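PDB 4R3U: 2-hydroxyisobutyryl-CoA mutase large subunit from Aquincola tertiaricarbonis, which catalyses, together with the small cobalamin-binding subunit HcmB, the isomerization of 2-hydroxyisobutyryl-CoA and (S)-3-hydroxybutyryl-CoA. Local coordinates for residues Asp29-Glu34 with Val57-Thr62; Gly380-Phe385 with Glu390-Met395; Glu438-Glu441 with Gly445-Lys448. All coordinates share one frame; numbering follows the deposited sequence.

Contact 1 (Asp29-Glu34 with Val57-Thr62); sequences DWEANE and VQRTYT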
ATOM      1  N   ASP A  29     -29.662  21.425   0.733  1.00 62.97           N
ATOM      2  CA  ASP A  29     -29.255  22.721   1.297  1.00 64.41           C
ATOM      3  C   ASP A  29     -27.734  22.912   1.100  1.00 65.89           C
ATOM      4  O   ASP A  29     -27.303  23.903   0.517  1.00 67.67           O
ATOM      5  CB  ASP A  29     -29.629  22.800   2.795  1.00 67.83           C
ATOM      6  CG  ASP A  29     -31.044  23.299   3.123  1.00 95.62           C
ATOM      7  OD1 ASP A  29     -31.458  24.352   2.570  1.00101.06           O
ATOM      8  OD2 ASP A  29     -31.733  22.633   3.925  1.00105.62           O
ATOM      9  N   TRP A  30     -26.939  21.932   1.549  1.00 58.82           N
ATOM     10  CA  TRP A  30     -25.472  21.845   1.445  1.00 56.36           C
ATOM     11  C   TRP A  30     -24.999  21.891  -0.025  1.00 59.00           C
ATOM     12  O   TRP A  30     -23.969  22.502  -0.310  1.00 57.88           O
ATOM     13  CB  TRP A  30     -25.017  20.550   2.152  1.00 53.29           C
ATOM     14  CG  TRP A  30     -23.592  20.113   1.961  1.00 52.34           C
ATOM     15  CD1 TRP A  30     -22.500  20.552   2.654  1.00 54.56           C
ATOM     16  CD2 TRP A  30     -23.135  19.030   1.138  1.00 50.43           C
ATOM     17  NE1 TRP A  30     -21.382  19.843   2.275  1.00 51.90           N
ATOM     18  CE2 TRP A  30     -21.742  18.899   1.351  1.00 52.59           C
ATOM     19  CE3 TRP A  30     -23.771  18.147   0.248  1.00 51.29           C
ATOM     20  CZ2 TRP A  30     -20.968  17.940   0.687  1.00 50.10           C
ATOM     21  CZ3 TRP A  30     -23.004  17.194  -0.408  1.00 51.22           C
ATOM     22  CH2 TRP A  30     -21.618  17.097  -0.186  1.00 50.48           C
ATOM     23  N   GLU A  31     -25.761  21.270  -0.956  1.00 55.15           N
ATOM     24  CA  GLU A  31     -25.442  21.285  -2.392  1.00 54.35           C
ATOM     25  C   GLU A  31     -25.531  22.717  -2.996  1.00 57.05           C
ATOM     26  O   GLU A  31     -24.816  23.041  -3.952  1.00 55.66           O
ATOM     27  CB  GLU A  31     -26.338  20.294  -3.176  1.00 55.80           C
ATOM     28  CG  GLU A  31     -25.948  18.814  -3.051  1.00 60.48           C
ATOM     29  CD  GLU A  31     -27.003  17.774  -3.425  1.00 75.20           C
ATOM     30  OE1 GLU A  31     -28.213  18.047  -3.247  1.00 86.96           O
ATOM     31  OE2 GLU A  31     -26.616  16.668  -3.865  1.00 55.54           O
ATOM     32  N   ALA A  32     -26.396  23.564  -2.412  1.00 53.95           N
ATOM     33  CA  ALA A  32     -26.655  24.930  -2.872  1.00 55.30           C
ATOM     34  C   ALA A  32     -25.890  26.006  -2.081  1.00 61.76           C
ATOM     35  O   ALA A  32     -25.634  27.086  -2.621  1.00 62.45           O
ATOM     36  CB  ALA A  32     -28.145  25.205  -2.843  1.00 57.05           C
ATOM     37  N   ASN A  33     -25.529  25.710  -0.813  1.00 57.44           N
ATOM     38  CA  ASN A  33     -24.811  26.651   0.032  1.00 57.60           C
ATOM     39  C   ASN A  33     -23.307  26.394  -0.083  1.00 59.23           C
ATOM     40  O   ASN A  33     -22.680  26.973  -0.979  1.00 60.33           O
ATOM     41  CB  ASN A  33     -25.347  26.662   1.497  1.00 61.61           C
ATOM     42  CG  ASN A  33     -26.855  26.929   1.658  1.00100.43           C
ATOM     43  OD1 ASN A  33     -27.457  27.813   1.017  1.00 95.21           O
ATOM     44  ND2 ASN A  33     -27.501  26.195   2.562  1.00 94.26           N
ATOM     45  N   GLU A  34     -22.744  25.477   0.755  1.00 51.14           N
ATOM     46  CA  GLU A  34     -21.321  25.149   0.815  1.00 48.05           C
ATOM     47  C   GLU A  34     -20.729  24.646  -0.483  1.00 51.15           C
ATOM     48  O   GLU A  34     -19.642  25.098  -0.869  1.00 50.51           O
ATOM     49  CB  GLU A  34     -21.012  24.179   1.973  1.00 47.79           C
ATOM     50  CG  GLU A  34     -21.081  24.800   3.368  1.00 52.36           C
ATOM     51  CD  GLU A  34     -22.467  24.904   3.976  1.00 59.54           C
ATOM     52  OE1 GLU A  34     -23.405  24.281   3.428  1.00 51.46           O
ATOM     53  OE2 GLU A  34     -22.622  25.644   4.977  1.00 51.59           O
ATOM     54  N   VAL A  57     -20.512   7.554  -9.335  1.00 31.46           N
ATOM     55  CA  VAL A  57     -20.376   7.792  -7.900  1.00 29.77           C
ATOM     56  C   VAL A  57     -20.845   9.183  -7.477  1.00 33.15           C
ATOM     57  O   VAL A  57     -20.691  10.151  -8.237  1.00 33.28           O
ATOM     58  CB  VAL A  57     -18.985   7.432  -7.332  1.00 32.08           C
ATOM     59  CG1 VAL A  57     -18.686   5.962  -7.532  1.00 30.70           C
ATOM     60  CG2 VAL A  57     -17.876   8.304  -7.926  1.00 31.78           C
ATOM     61  N   GLN A  58     -21.459   9.269  -6.275  1.00 28.04           N
ATOM     62  CA  GLN A  58     -21.903  10.547  -5.709  1.00 28.63           C
ATOM     63  C   GLN A  58     -20.695  11.240  -5.011  1.00 31.13           C
ATOM     64  O   GLN A  58     -19.725  10.563  -4.656  1.00 28.28           O
ATOM     65  CB  GLN A  58     -23.030  10.333  -4.676  1.00 30.81           C
ATOM     66  CG  GLN A  58     -24.326   9.693  -5.242  1.00 43.36           C
ATOM     67  CD  GLN A  58     -25.295   9.231  -4.166  1.00 47.38           C
ATOM     68  OE1 GLN A  58     -25.198   9.589  -2.995  1.00 48.42           O
ATOM     69  NE2 GLN A  58     -26.246   8.411  -4.527  1.00 36.78           N
ATOM     70  N   ARG A  59     -20.768  12.585  -4.810  1.00 27.06           N
ATOM     71  CA  ARG A  59     -19.769  13.387  -4.113  1.00 26.14           C
ATOM     72  C   ARG A  59     -19.530  12.802  -2.722  1.00 32.14           C
ATOM     73  O   ARG A  59     -18.378  12.660  -2.302  1.00 33.32           O
ATOM     74  CB  ARG A  59     -20.227  14.856  -4.029  1.00 25.90           C
ATOM     75  CG  ARG A  59     -19.321  15.783  -3.208  1.00 28.43           C
ATOM     76  CD  ARG A  59     -19.758  17.242  -3.271  1.00 33.53           C
ATOM     77  NE  ARG A  59     -19.738  17.744  -4.645  1.00 30.07           N
ATOM     78  CZ  ARG A  59     -20.813  17.899  -5.417  1.00 46.15           C
ATOM     79  NH1 ARG A  59     -22.028  17.661  -4.934  1.00 40.57           N
ATOM     80  NH2 ARG A  59     -20.681  18.309  -6.671  1.00 30.60           N
ATOM     81  N   THR A  60     -20.629  12.447  -2.025  1.00 29.92           N
ATOM     82  CA  THR A  60     -20.649  11.825  -0.702  1.00 29.28           C
ATOM     83  C   THR A  60     -21.905  10.962  -0.566  1.00 36.31           C
ATOM     84  O   THR A  60     -22.893  11.180  -1.279  1.00 39.60           O
ATOM     85  CB  THR A  60     -20.451  12.876   0.426  1.00 32.97           C
ATOM     86  OG1 THR A  60     -19.622  12.328   1.450  1.00 27.20           O
ATOM     87  CG2 THR A  60     -21.779  13.420   1.012  1.00 30.81           C
ATOM     88  N   TYR A  61     -21.856   9.985   0.341  1.00 31.69           N
ATOM     89  CA  TYR A  61     -22.966   9.088   0.642  1.00 32.27           C
ATOM     90  C   TYR A  61     -23.384   9.286   2.120  1.00 37.56           C
ATOM     91  O   TYR A  61     -22.528   9.456   2.997  1.00 36.59           O
ATOM     92  CB  TYR A  61     -22.585   7.616   0.336  1.00 32.27           C
ATOM     93  CG  TYR A  61     -22.420   7.315  -1.138  1.00 33.01           C
ATOM     94  CD1 TYR A  61     -21.271   7.705  -1.827  1.00 34.34           C
ATOM     95  CD2 TYR A  61     -23.394   6.615  -1.842  1.00 34.03           C
ATOM     96  CE1 TYR A  61     -21.128   7.461  -3.194  1.00 35.27           C
ATOM     97  CE2 TYR A  61     -23.247   6.338  -3.205  1.00 34.49           C
ATOM     98  CZ  TYR A  61     -22.109   6.759  -3.877  1.00 39.01           C
ATOM     99  OH  TYR A  61     -21.977   6.511  -5.220  1.00 38.90           O
ATOM    100  N   THR A  62     -24.696   9.316   2.378  1.00 34.25           N
ATOM    101  CA  THR A  62     -25.264   9.471   3.719  1.00 34.69           C
ATOM    102  C   THR A  62     -26.081   8.225   4.042  1.00 40.24           C
ATOM    103  O   THR A  62     -26.179   7.327   3.197  1.00 39.24           O
ATOM    104  CB  THR A  62     -26.086  10.758   3.824  1.00 43.16           C
ATOM    105  OG1 THR A  62     -27.238  10.682   2.956  1.00 46.36           O
ATOM    106  CG2 THR A  62     -25.241  12.009   3.544  1.00 37.08           C
TER

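Contact 2 (Gly380-Phe385 with Glu390-Met395); sequences GYDEAF and EDAMKM. With 5AD (5'-deoxyadenosine), chain G.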
ATOM      1  N   GLY A 380       4.290  -9.968  -8.232  1.00 17.46           N
ATOM      2  CA  GLY A 380       5.654  -9.483  -8.113  1.00 17.42           C
ATOM      3  C   GLY A 380       5.771  -8.155  -8.850  1.00 22.38           C
ATOM      4  O   GLY A 380       4.997  -7.890  -9.787  1.00 20.76           O
ATOM      5  N   TYR A 381       6.765  -7.301  -8.431  1.00 20.35           N
ATOM      6  CA  TYR A 381       7.015  -6.011  -9.055  1.00 20.40           C
ATOM      7  C   TYR A 381       7.496  -6.178 -10.498  1.00 25.81           C
ATOM      8  O   TYR A 381       7.385  -5.239 -11.294  1.00 28.23           O
ATOM      9  CB  TYR A 381       7.972  -5.136  -8.218  1.00 20.60           C
ATOM     10  CG  TYR A 381       9.231  -5.853  -7.773  1.00 20.74           C
ATOM     11  CD1 TYR A 381      10.212  -6.236  -8.697  1.00 22.49           C
ATOM     12  CD2 TYR A 381       9.476  -6.099  -6.427  1.00 19.80           C
ATOM     13  CE1 TYR A 381      11.387  -6.876  -8.284  1.00 21.88           C
ATOM     14  CE2 TYR A 381      10.648  -6.739  -6.005  1.00 19.13           C
ATOM     15  CZ  TYR A 381      11.601  -7.120  -6.933  1.00 23.77           C
ATOM     16  OH  TYR A 381      12.761  -7.734  -6.497  1.00 28.56           O
ATOM     17  N   ASP A 382       7.964  -7.391 -10.847  1.00 23.36           N
ATOM     18  CA  ASP A 382       8.466  -7.780 -12.165  1.00 23.20           C
ATOM     19  C   ASP A 382       7.384  -8.391 -13.101  1.00 25.71           C
ATOM     20  O   ASP A 382       7.717  -8.981 -14.137  1.00 26.36           O
ATOM     21  CB  ASP A 382       9.700  -8.704 -12.020  1.00 24.61           C
ATOM     22  CG  ASP A 382       9.600 -10.001 -11.199  1.00 27.40           C
ATOM     23  OD1 ASP A 382       8.500 -10.306 -10.675  1.00 27.74           O
ATOM     24  OD2 ASP A 382      10.624 -10.714 -11.093  1.00 26.28           O
ATOM     25  N   GLU A 383       6.100  -8.188 -12.765  1.00 21.35           N
ATOM     26  CA  GLU A 383       4.953  -8.713 -13.507  1.00 20.79           C
ATOM     27  C   GLU A 383       4.979  -8.465 -15.021  1.00 26.21           C
ATOM     28  O   GLU A 383       4.703  -9.378 -15.790  1.00 26.27           O
ATOM     29  CB  GLU A 383       3.638  -8.205 -12.877  1.00 20.88           C
ATOM     30  CG  GLU A 383       2.365  -8.767 -13.493  1.00 21.19           C
ATOM     31  CD  GLU A 383       2.069 -10.247 -13.359  1.00 40.81           C
ATOM     32  OE1 GLU A 383       1.401 -10.769 -14.277  1.00 47.39           O
ATOM     33  OE2 GLU A 383       2.437 -10.871 -12.337  1.00 41.21           O
ATOM     34  N   ALA A 384       5.324  -7.243 -15.455  1.00 25.13           N
ATOM     35  CA  ALA A 384       5.313  -6.911 -16.876  1.00 24.38           C
ATOM     36  C   ALA A 384       6.542  -7.394 -17.674  1.00 24.68           C
ATOM     37  O   ALA A 384       6.567  -7.276 -18.900  1.00 23.35           O
ATOM     38  CB  ALA A 384       5.072  -5.428 -17.059  1.00 25.10           C
ATOM     39  N   PHE A 385       7.522  -7.993 -16.989  1.00 22.01           N
ATOM     40  CA  PHE A 385       8.735  -8.516 -17.618  1.00 20.59           C
ATOM     41  C   PHE A 385       8.725 -10.032 -17.813  1.00 24.89           C
ATOM     42  O   PHE A 385       8.898 -10.503 -18.936  1.00 26.13           O
ATOM     43  CB  PHE A 385       9.960  -8.152 -16.805  1.00 20.53           C
ATOM     44  CG  PHE A 385      10.262  -6.689 -16.682  1.00 20.76           C
ATOM     45  CD1 PHE A 385       9.559  -5.893 -15.785  1.00 21.56           C
ATOM     46  CD2 PHE A 385      11.349  -6.133 -17.356  1.00 22.31           C
ATOM     47  CE1 PHE A 385       9.866  -4.544 -15.642  1.00 22.82           C
ATOM     48  CE2 PHE A 385      11.665  -4.788 -17.211  1.00 24.63           C
ATOM     49  CZ  PHE A 385      10.923  -4.005 -16.346  1.00 23.89           C
ATOM     50  N   GLU A 390      12.756 -14.883  -6.915  1.00 23.57           N
ATOM     51  CA  GLU A 390      12.606 -15.152  -5.500  1.00 23.20           C
ATOM     52  C   GLU A 390      12.365 -13.852  -4.739  1.00 24.81           C
ATOM     53  O   GLU A 390      11.392 -13.778  -4.007  1.00 25.41           O
ATOM     54  CB  GLU A 390      13.842 -15.871  -4.986  1.00 24.40           C
ATOM     55  CG  GLU A 390      13.912 -17.305  -5.457  1.00 26.11           C
ATOM     56  CD  GLU A 390      15.031 -18.109  -4.837  1.00 38.70           C
ATOM     57  OE1 GLU A 390      16.057 -17.498  -4.465  1.00 38.29           O
ATOM     58  OE2 GLU A 390      14.888 -19.348  -4.731  1.00 36.28           O
ATOM     59  N   ASP A 391      13.176 -12.808  -4.985  1.00 22.92           N
ATOM     60  CA  ASP A 391      13.051 -11.491  -4.329  1.00 22.89           C
ATOM     61  C   ASP A 391      11.693 -10.832  -4.532  1.00 22.30           C
ATOM     62  O   ASP A 391      11.158 -10.259  -3.602  1.00 22.17           O
ATOM     63  CB  ASP A 391      14.170 -10.526  -4.770  1.00 24.57           C
ATOM     64  CG  ASP A 391      15.564 -10.791  -4.234  1.00 40.98           C
ATOM     65  OD1 ASP A 391      15.685 -11.477  -3.184  1.00 44.26           O
ATOM     66  OD2 ASP A 391      16.540 -10.252  -4.824  1.00 47.81           O
ATOM     67  N   ALA A 392      11.154 -10.911  -5.750  1.00 19.31           N
ATOM     68  CA  ALA A 392       9.861 -10.368  -6.138  1.00 18.29           C
ATOM     69  C   ALA A 392       8.742 -11.086  -5.360  1.00 22.27           C
ATOM     70  O   ALA A 392       7.862 -10.421  -4.811  1.00 23.65           O
ATOM     71  CB  ALA A 392       9.665 -10.527  -7.634  1.00 18.31           C
ATOM     72  N   MET A 393       8.811 -12.424  -5.260  1.00 19.20           N
ATOM     73  CA  MET A 393       7.860 -13.218  -4.489  1.00 19.10           C
ATOM     74  C   MET A 393       7.969 -12.962  -3.020  1.00 21.28           C
ATOM     75  O   MET A 393       6.944 -12.823  -2.355  1.00 23.40           O
ATOM     76  CB  MET A 393       7.939 -14.714  -4.834  1.00 21.26           C
ATOM     77  CG  MET A 393       7.339 -15.055  -6.204  1.00 24.32           C
ATOM     78  SD  MET A 393       5.541 -14.744  -6.371  1.00 28.55           S
ATOM     79  CE  MET A 393       5.506 -13.048  -7.009  1.00 24.24           C
ATOM     80  N   LYS A 394       9.200 -12.812  -2.512  1.00 18.34           N
ATOM     81  CA  LYS A 394       9.500 -12.481  -1.106  1.00 16.96           C
ATOM     82  C   LYS A 394       8.813 -11.153  -0.746  1.00 19.62           C
ATOM     83  O   LYS A 394       8.117 -11.091   0.264  1.00 20.34           O
ATOM     84  CB  LYS A 394      11.003 -12.382  -0.915  1.00 17.95           C
ATOM     85  CG  LYS A 394      11.481 -12.797   0.475  1.00 23.01           C
ATOM     86  CD  LYS A 394      12.751 -12.084   0.953  1.00 20.00           C
ATOM     87  CE  LYS A 394      13.928 -12.017   0.025  1.00 34.85           C
ATOM     88  NZ  LYS A 394      15.071 -11.304   0.657  1.00 46.29           N
ATOM     89  N   MET A 395       8.925 -10.118  -1.628  1.00 16.53           N
ATOM     90  CA  MET A 395       8.310  -8.797  -1.431  1.00 15.33           C
ATOM     91  C   MET A 395       6.781  -8.900  -1.411  1.00 20.56           C
ATOM     92  O   MET A 395       6.128  -8.240  -0.574  1.00 22.37           O
ATOM     93  CB  MET A 395       8.807  -7.810  -2.474  1.00 16.35           C
ATOM     94  CG  MET A 395       8.173  -6.396  -2.377  1.00 18.75           C
ATOM     95  SD  MET A 395       8.493  -5.519  -0.829  1.00 21.02           S
ATOM     96  CE  MET A 395      10.302  -5.357  -0.880  1.00 18.07           C
TER
HETATM   97  N1  5AD G 803       5.360 -18.231 -11.475  0.50 17.93           N
HETATM   98  C2  5AD G 803       4.724 -17.212 -10.766  0.50 20.21           C
HETATM   99  N3  5AD G 803       3.659 -16.509 -11.383  0.50 23.69           N
HETATM  100  C4  5AD G 803       3.229 -16.898 -12.603  0.50 26.69           C
HETATM  101  N9  5AD G 803       2.273 -16.435 -13.412  0.50 27.68           N
HETATM  102  C8  5AD G 803       2.212 -17.249 -14.470  0.50 27.15           C
HETATM  103  N7  5AD G 803       3.168 -18.159 -14.381  0.50 26.55           N
HETATM  104  C5  5AD G 803       3.793 -17.962 -13.214  0.50 26.02           C
HETATM  105  C6  5AD G 803       4.823 -18.608 -12.646  0.50 21.43           C
HETATM  106  N6  5AD G 803       5.341 -19.591 -13.363  0.50 21.65           N
HETATM  107  C1' 5AD G 803       1.186 -15.475 -13.157  0.50 27.53           C
HETATM  108  C2' 5AD G 803       1.585 -14.049 -13.000  0.50 28.76           C
HETATM  109  C3' 5AD G 803       0.374 -13.330 -13.570  0.50 31.13           C
HETATM  110  C4' 5AD G 803      -0.595 -14.418 -14.035  0.50 30.21           C
HETATM  111  C5' 5AD G 803      -1.175 -14.046 -15.394  0.50 30.69           C
HETATM  112  O4' 5AD G 803       0.265 -15.505 -14.259  0.50 28.07           O
HETATM  113  O2' 5AD G 803       1.676 -13.749 -11.600  0.50 27.47           O
HETATM  114  O3' 5AD G 803      -0.211 -12.502 -12.547  0.50 32.43           O
HETATM  115  O   HOH W   1       7.165  -7.930  -5.492  1.00 15.94           O

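Contact 3 (Glu438-Glu441 with Gly445-Lys448); sequences EEVE and GTIK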
ATOM      1  N   GLU A 438     -30.228 -12.468 -15.435  1.00 36.06           N
ATOM      2  CA  GLU A 438     -31.578 -12.540 -15.970  1.00 37.89           C
ATOM      3  C   GLU A 438     -31.537 -12.518 -17.505  1.00 44.49           C
ATOM      4  O   GLU A 438     -32.251 -13.297 -18.131  1.00 46.16           O
ATOM      5  CB  GLU A 438     -32.399 -11.371 -15.433  1.00 39.87           C
ATOM      6  CG  GLU A 438     -33.832 -11.731 -15.123  1.00 55.88           C
ATOM      7  CD  GLU A 438     -34.688 -10.533 -14.771  1.00 81.93           C
ATOM      8  OE1 GLU A 438     -34.253  -9.710 -13.929  1.00 66.86           O
ATOM      9  OE2 GLU A 438     -35.799 -10.419 -15.341  1.00 75.96           O
ATOM     10  N   GLU A 439     -30.696 -11.642 -18.104  1.00 41.35           N
ATOM     11  CA  GLU A 439     -30.528 -11.507 -19.555  1.00 42.11           C
ATOM     12  C   GLU A 439     -29.918 -12.763 -20.141  1.00 46.19           C
ATOM     13  O   GLU A 439     -30.370 -13.227 -21.181  1.00 46.99           O
ATOM     14  CB  GLU A 439     -29.667 -10.295 -19.896  1.00 43.13           C
ATOM     15  CG  GLU A 439     -29.898  -9.759 -21.298  1.00 58.74           C
ATOM     16  CD  GLU A 439     -28.959  -8.633 -21.704  1.00 95.79           C
ATOM     17  OE1 GLU A 439     -28.792  -7.671 -20.916  1.00101.24           O
ATOM     18  OE2 GLU A 439     -28.410  -8.698 -22.827  1.00 94.59           O
ATOM     19  N   VAL A 440     -28.924 -13.337 -19.456  1.00 42.18           N
ATOM     20  CA  VAL A 440     -28.255 -14.580 -19.851  1.00 41.65           C
ATOM     21  C   VAL A 440     -29.302 -15.709 -19.998  1.00 48.48           C
ATOM     22  O   VAL A 440     -29.336 -16.408 -21.023  1.00 49.08           O
ATOM     23  CB  VAL A 440     -27.104 -14.926 -18.864  1.00 43.79           C
ATOM     24  CG1 VAL A 440     -26.556 -16.327 -19.103  1.00 43.28           C
ATOM     25  CG2 VAL A 440     -25.978 -13.893 -18.949  1.00 42.44           C
ATOM     26  N   GLU A 441     -30.198 -15.818 -19.005  1.00 45.12           N
ATOM     27  CA  GLU A 441     -31.266 -16.805 -18.992  1.00 46.48           C
ATOM     28  C   GLU A 441     -32.270 -16.532 -20.137  1.00 51.87           C
ATOM     29  O   GLU A 441     -32.596 -17.452 -20.892  1.00 52.72           O
ATOM     30  CB  GLU A 441     -31.935 -16.797 -17.620  1.00 48.46           C
ATOM     31  CG  GLU A 441     -32.899 -17.938 -17.389  1.00 62.99           C
ATOM     32  CD  GLU A 441     -33.584 -17.875 -16.039  1.00 83.40           C
ATOM     33  OE1 GLU A 441     -32.874 -18.010 -15.018  1.00 62.62           O
ATOM     34  OE2 GLU A 441     -34.827 -17.727 -16.001  1.00 80.37           O
ATOM     35  N   GLY A 445     -29.229 -19.039 -21.996  1.00 43.86           N
ATOM     36  CA  GLY A 445     -28.213 -19.701 -21.188  1.00 41.30           C
ATOM     37  C   GLY A 445     -26.782 -19.400 -21.575  1.00 41.19           C
ATOM     38  O   GLY A 445     -26.507 -18.837 -22.637  1.00 40.10           O
ATOM     39  N   THR A 446     -25.872 -19.824 -20.701  1.00 36.14           N
ATOM     40  CA  THR A 446     -24.439 -19.605 -20.765  1.00 34.86           C
ATOM     41  C   THR A 446     -23.837 -20.206 -22.000  1.00 40.13           C
ATOM     42  O   THR A 446     -23.244 -19.471 -22.781  1.00 40.85           O
ATOM     43  CB  THR A 446     -23.796 -20.059 -19.446  1.00 35.53           C
ATOM     44  OG1 THR A 446     -24.324 -19.284 -18.377  1.00 33.36           O
ATOM     45  CG2 THR A 446     -22.316 -19.972 -19.449  1.00 29.45           C
ATOM     46  N   ILE A 447     -23.985 -21.532 -22.178  1.00 37.33           N
ATOM     47  CA  ILE A 447     -23.432 -22.294 -23.305  1.00 36.54           C
ATOM     48  C   ILE A 447     -23.788 -21.713 -24.656  1.00 41.21           C
ATOM     49  O   ILE A 447     -22.879 -21.478 -25.455  1.00 41.63           O
ATOM     50  CB  ILE A 447     -23.595 -23.831 -23.162  1.00 39.51           C
ATOM     51  CG1 ILE A 447     -22.842 -24.302 -21.893  1.00 38.73           C
ATOM     52  CG2 ILE A 447     -23.073 -24.560 -24.416  1.00 39.04           C
ATOM     53  CD1 ILE A 447     -22.955 -25.712 -21.572  1.00 43.68           C
ATOM     54  N   LYS A 448     -25.071 -21.377 -24.870  1.00 38.75           N
ATOM     55  CA  LYS A 448     -25.543 -20.766 -26.122  1.00 39.45           C
ATOM     56  C   LYS A 448     -24.892 -19.405 -26.389  1.00 42.27           C
ATOM     57  O   LYS A 448     -24.460 -19.152 -27.513  1.00 42.60           O
ATOM     58  CB  LYS A 448     -27.083 -20.650 -26.164  1.00 43.55           C
ATOM     59  CG  LYS A 448     -27.833 -21.980 -26.006  1.00 70.08           C
ATOM     60  CD  LYS A 448     -27.530 -23.119 -27.043  1.00 77.60           C
ATOM     61  CE  LYS A 448     -26.702 -24.298 -26.504  1.00 74.48           C
ATOM     62  NZ  LYS A 448     -27.135 -24.820 -25.158  1.00 69.55           N
TER

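Contact 1 (Asp29-Glu34 with Val57-Thr62)
Trp30 meets Arg59 and Thr60 through one corner of its six-membered ring. Apolar packing carries the contact. CH2 of Trp30 lies 3.6 Å from CD of Arg59, with CG of Arg59 a little farther along the same chain. The same CH2 is 3.9 Å from the methyl CG2 of Thr60. Trp30 has CG anti to the backbone N (chi1 169°), which sends the indole out of helix 17-32 to the loop. Arg59 is extended up to CD and bends at chi3. Its methylenes touch the ring, and the guanidinium plane stands 68° from the indole plane. The two flat groups are therefore not stacked.

Charge plays a lesser part. OE2 of Glu31 stays 4.8 Å from NH1 of Arg59, too far for a salt bridge. Arg59 NH2 pairs instead with Glu44. Any attraction to Glu31 is likely to be weak and long-range.

No hydrogen bond joins Asp29-Glu34 to Val57-Thr62. Within the loop, the backbone N of Gln58 donates to OH of Tyr61 at 3.0 Å in a nearly straight bond (164°). It closes the loop on itself.

The polar atoms of Trp30 and Thr60 turn to the second subunit. Trp30 NE1 bonds to Pro77 O of that subunit, and Thr60 OG1 to Ile413 O there. The chemistry is thus divided: carbon atoms join helix 17-32 to the loop, while N-H and O-H groups tie both to the neighbouring large subunit. The contact belongs to the subunit interface as much as to the chain.

Contact 2 (Gly380-Phe385 with Glu390-Met395)
A single water bridges Tyr381 N and Ala392 O, which share no direct hydrogen bond. It donates to Ala392 O at 2.7 Å. Gly380-Phe385 holds a type I beta turn, Gly380 to Glu383, in the loop after strand 375-377 of the TIM barrel. Tyr381 lays one ring face over Ala392. CA of Ala392 makes a CH-pi contact 4.1 Å from the ring centroid, 29° off its normal. The ring gets there with CG between the backbone N and the carbonyl carbon (chi1 49°). CE2 of Tyr381 also packs on CB of Met395. With a serine in place of Tyr381 the ring is gone, and Ala392 and the CB of Met395 would probably be left without their packing partner. CB of Ala392 also sits 3.3 Å from OD1 of Asp382, whose OD2 accepts from Thr389 N. Met393 bends at chi2 and chi3 to bring CE to Gly380. Gly380 has no CB, and the space one would take is closed by Ala392 CB, Met393 CE and Asp382 OD1. The turn ends in the cofactor pocket. Glu383 O accepts a hydrogen bond from cobalamin N29, and OE2 of Glu383 accepts from O2' of 5'-deoxyadenosine at 3.1 Å.

Contact 3 (Glu438-Glu441 with Gly445-Lys448)
A tight helix-to-helix connection joins the end of helix 420-442 to helix 446-451, and Val440 and Gly445 close it. Gly445 N donates to Val440 O at 2.8 Å. The bond spans five residues, the spacing of the 6→1 bond in a Schellman motif. Its N-H...O angle is 156°. The donor is tilted 29° from the carbonyl plane. Glu441 O lies farther from Gly445 N, at 3.9 Å, and makes no bond with it.

Gly445 takes the N-cap position of the next helix with a positive phi of 95°. A CB there would be jammed against the carbonyl O of the preceding residue, so glycine suits the site. Side chains meet beside the bond. CG1 of Val440, anti to the backbone N, comes 3.8 Å from OG1 of Thr446. Thr446 N is almost as near to it. The hydroxyl has weak bonds to Ala273 O and Thr277 OG1 on helix 264-283. Val440 also packs on Trp454 and Phe455 of helix 454-472.

Across the two segments the contact is one backbone bond with one methyl beside it. The bond gives a partner to a carbonyl in the last turn of helix 420-442, which is consistent with the helix closing there.

The three contacts come in series along the chain: contact 1, then contact 2, then contact 3. They do not touch. Any two of their centres lie about 39 to 43 Å apart. Contact 1 is the most peripheral, with its centre about 38 Å from the centre of the chain. Contacts 2 and 3 lie on opposite sides of that centre. Helix 390-405 starts in contact 2, and the next helix, 420-442, comes to its last turn in contact 3. Tyr421, near the start of helix 420-442, meets Tyr61 of contact 1. Contacts 1 and 2 both touch the second large subunit, and contact 2 also reaches cobalamin and the small subunit. So one is at a large-subunit interface, one beside the cofactor, and one joins helices away from the annotated sites.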